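Local coordinates for protein virB8 (Agrobacterium tumefaciens, PDB 2CC3) that is a homodimeric inner-membrane component of the type IV secretion system, here its periplasmic domain, and is thought to help direct T-DNA transfer to plant cells, at residues L15-E23 with L36-V45. Numbering follows the deposited sequence.
Sequences LWEYVRLRE and LVSNFSAPMV
The Tyr18 side chain runs past that of Phe40 in the opposite direction, with Phe40 CB at the edge of the phenol ring, 3.7 Å from Tyr18 CD1. CG of Tyr18 stands anti to the backbone N (chi1 -172°), which carries the phenol out from helix 6-23 to the turn where helix 30-39 gives way to helix 43-53. There Tyr18 OH donates to Ser41 OG at 2.7 Å, and the serine oxygen lies in the ring plane, at its edge. Ser41 OG in turn donates to Val37 O at 2.8 Å, tilted 31° from the carbonyl plane, a relay that ends on a backbone carbonyl of helix 30-39. The phenol oxygen is also an acceptor: the extended Arg22 chain brings NH1 within 3.0 Å of Tyr18 OH, nearly in the guanidinium plane though bent at the hydrogen (142°). Two bonds therefore fix this buried hydroxyl, and Val45 CG1 packs against both it and the guanidinium edge. Val37 CG2 lies against the backbone of Arg22, 3.6 Å from its N, and also meets Leu21 CB. Leu21 and Leu36 touch tightly through their CD1 methyls (3.5 Å), while the Glu17 carboxylate reaches the same Leu36 methyl, crossing that side chain at about a right angle. Beyond the contact, Tyr135 of strand 130-139 meets the Tyr18 ring edge-to-face, and Val132 forms backbone hydrogen bonds with Phe40 and Ala42. The arrangement joins helix 6-23 to the end of helix 30-39 and the start of helix 43-53, beside the antiparallel sheet, as in the NTF2-like fold of VirB8 periplasmic domains.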
# COMPACT_ATOMS: atom_id res chain seq x y z
N LEU A 15 2.21 10.81 1.53
CA LEU A 15 2.75 11.49 0.34
C LEU A 15 3.69 10.60 -0.42
O LEU A 15 3.67 10.58 -1.66
CB LEU A 15 3.40 12.83 0.72
CG LEU A 15 2.45 13.94 1.18
CD1 LEU A 15 3.21 15.07 1.86
CD2 LEU A 15 1.61 14.48 0.03
N TRP A 16 4.46 9.80 0.32
CA TRP A 16 5.34 8.78 -0.28
C TRP A 16 4.59 7.66 -0.90
O TRP A 16 4.93 7.16 -1.98
CB TRP A 16 6.34 8.21 0.74
CG TRP A 16 7.02 7.03 0.17
CD1 TRP A 16 6.92 5.74 0.61
CD2 TRP A 16 7.85 7.00 -0.98
NE1 TRP A 16 7.64 4.90 -0.19
CE2 TRP A 16 8.23 5.65 -1.18
CE3 TRP A 16 8.32 7.97 -1.88
CZ2 TRP A 16 9.07 5.25 -2.24
CZ3 TRP A 16 9.14 7.57 -2.93
CH2 TRP A 16 9.50 6.23 -3.10
N GLU A 17 3.56 7.20 -0.20
CA GLU A 17 2.66 6.20 -0.79
C GLU A 17 2.03 6.77 -2.08
O GLU A 17 1.93 6.07 -3.09
CB GLU A 17 1.61 5.79 0.23
CG GLU A 17 0.62 4.78 -0.29
CD GLU A 17 -0.63 4.71 0.57
OE1 GLU A 17 -0.69 5.38 1.65
OE2 GLU A 17 -1.55 3.99 0.14
N TYR A 18 1.63 8.04 -2.04
CA TYR A 18 1.17 8.73 -3.26
C TYR A 18 2.19 8.63 -4.36
O TYR A 18 1.92 8.09 -5.46
CB TYR A 18 0.81 10.20 -3.00
CG TYR A 18 0.15 10.88 -4.22
CD1 TYR A 18 -1.23 10.78 -4.43
CD2 TYR A 18 0.92 11.61 -5.14
CE1 TYR A 18 -1.83 11.40 -5.53
CE2 TYR A 18 0.36 12.21 -6.24
CZ TYR A 18 -1.02 12.11 -6.44
OH TYR A 18 -1.60 12.70 -7.54
N VAL A 19 3.39 9.13 -4.08
CA VAL A 19 4.47 9.02 -5.07
C VAL A 19 4.64 7.59 -5.55
O VAL A 19 4.62 7.31 -6.76
CB VAL A 19 5.82 9.52 -4.50
CG1 VAL A 19 6.96 9.35 -5.51
CG2 VAL A 19 5.68 10.94 -4.09
N ARG A 20 4.80 6.66 -4.60
CA ARG A 20 5.09 5.30 -4.98
C ARG A 20 3.99 4.75 -5.89
O ARG A 20 4.28 4.15 -6.93
CB ARG A 20 5.27 4.43 -3.73
CG ARG A 20 5.65 3.00 -3.96
CD ARG A 20 5.54 2.14 -2.65
NE ARG A 20 4.15 1.88 -2.23
CZ ARG A 20 3.40 0.82 -2.60
NH1 ARG A 20 3.87 -0.15 -3.40
NH2 ARG A 20 2.17 0.71 -2.14
N LEU A 21 2.72 4.91 -5.48
CA LEU A 21 1.59 4.37 -6.26
C LEU A 21 1.49 5.03 -7.64
O LEU A 21 1.15 4.40 -8.63
CB LEU A 21 0.26 4.49 -5.49
CG LEU A 21 -0.06 3.56 -4.31
CD1 LEU A 21 -1.20 4.12 -3.52
CD2 LEU A 21 -0.39 2.11 -4.69
N ARG A 22 1.81 6.32 -7.71
CA ARG A 22 1.68 7.06 -8.95
C ARG A 22 2.83 6.78 -9.93
O ARG A 22 2.61 6.74 -11.15
CB ARG A 22 1.49 8.55 -8.66
CG ARG A 22 1.50 9.40 -9.91
CD ARG A 22 0.91 10.78 -9.73
NE ARG A 22 0.85 11.44 -11.04
CZ ARG A 22 0.23 12.59 -11.27
NH1 ARG A 22 -0.40 13.20 -10.28
NH2 ARG A 22 0.23 13.11 -12.47
N GLU A 23 4.04 6.55 -9.41
CA GLU A 23 5.22 6.48 -10.25
C GLU A 23 5.68 5.03 -10.53
O GLU A 23 6.50 4.79 -11.42
CB GLU A 23 6.37 7.34 -9.65
CG GLU A 23 6.01 8.82 -9.40
CD GLU A 23 5.57 9.58 -10.66
OE1 GLU A 23 5.92 9.12 -11.78
OE2 GLU A 23 4.88 10.63 -10.54
N LEU A 36 -6.54 4.49 -5.82
CA LEU A 36 -5.95 5.21 -4.69
C LEU A 36 -5.32 6.56 -5.13
O LEU A 36 -5.58 7.57 -4.54
CB LEU A 36 -4.93 4.34 -3.91
CG LEU A 36 -5.30 3.47 -2.68
CD1 LEU A 36 -4.08 3.22 -1.81
CD2 LEU A 36 -6.41 4.08 -1.82
N VAL A 37 -4.52 6.56 -6.19
CA VAL A 37 -3.94 7.80 -6.70
C VAL A 37 -5.03 8.82 -7.02
O VAL A 37 -4.95 9.96 -6.58
CB VAL A 37 -3.03 7.58 -7.95
CG1 VAL A 37 -2.71 8.92 -8.59
CG2 VAL A 37 -1.72 6.86 -7.55
N SER A 38 -6.06 8.40 -7.77
CA SER A 38 -7.20 9.28 -8.17
C SER A 38 -7.96 9.87 -6.98
O SER A 38 -8.36 11.03 -7.01
CB SER A 38 -8.20 8.51 -9.05
OG SER A 38 -7.56 7.92 -10.19
N ASN A 39 -8.18 9.06 -5.95
CA ASN A 39 -8.97 9.50 -4.78
C ASN A 39 -8.25 10.52 -3.91
O ASN A 39 -8.86 11.37 -3.27
CB ASN A 39 -9.37 8.28 -3.94
CG ASN A 39 -10.44 7.46 -4.62
OD1 ASN A 39 -11.34 8.01 -5.25
ND2 ASN A 39 -10.36 6.14 -4.48
N PHE A 40 -6.93 10.40 -3.91
CA PHE A 40 -6.02 11.27 -3.17
C PHE A 40 -5.81 12.67 -3.82
O PHE A 40 -5.22 13.55 -3.20
CB PHE A 40 -4.64 10.59 -3.14
CG PHE A 40 -4.30 9.82 -1.87
CD1 PHE A 40 -4.47 8.43 -1.80
CD2 PHE A 40 -3.73 10.46 -0.77
CE1 PHE A 40 -4.13 7.69 -0.63
CE2 PHE A 40 -3.39 9.74 0.40
CZ PHE A 40 -3.59 8.35 0.46
N SER A 41 -6.25 12.85 -5.07
CA SER A 41 -5.90 14.04 -5.86
C SER A 41 -7.07 14.98 -6.08
O SER A 41 -8.16 14.54 -6.40
CB SER A 41 -5.39 13.58 -7.21
OG SER A 41 -4.29 12.69 -7.04
N ALA A 42 -6.82 16.29 -5.94
CA ALA A 42 -7.80 17.31 -6.28
C ALA A 42 -7.99 17.29 -7.81
O ALA A 42 -7.14 16.74 -8.51
CB ALA A 42 -7.36 18.68 -5.76
N PRO A 43 -9.15 17.75 -8.32
CA PRO A 43 -9.60 17.65 -9.72
C PRO A 43 -8.56 17.74 -10.86
O PRO A 43 -8.55 16.87 -11.73
CB PRO A 43 -10.66 18.75 -9.81
CG PRO A 43 -11.35 18.63 -8.52
CD PRO A 43 -10.24 18.32 -7.48
N MET A 44 -7.71 18.74 -10.88
CA MET A 44 -6.74 18.86 -11.98
C MET A 44 -5.61 17.83 -11.92
O MET A 44 -5.20 17.24 -12.93
CB MET A 44 -6.13 20.24 -11.95
CG MET A 44 -7.12 21.29 -11.59
SD MET A 44 -6.78 22.63 -12.69
CE MET A 44 -7.15 21.85 -14.23
N VAL A 45 -5.10 17.64 -10.71
CA VAL A 45 -4.13 16.59 -10.43
C VAL A 45 -4.72 15.24 -10.86
O VAL A 45 -4.10 14.50 -11.61
CB VAL A 45 -3.70 16.66 -8.94
CG1 VAL A 45 -2.72 15.53 -8.56
CG2 VAL A 45 -3.08 17.96 -8.69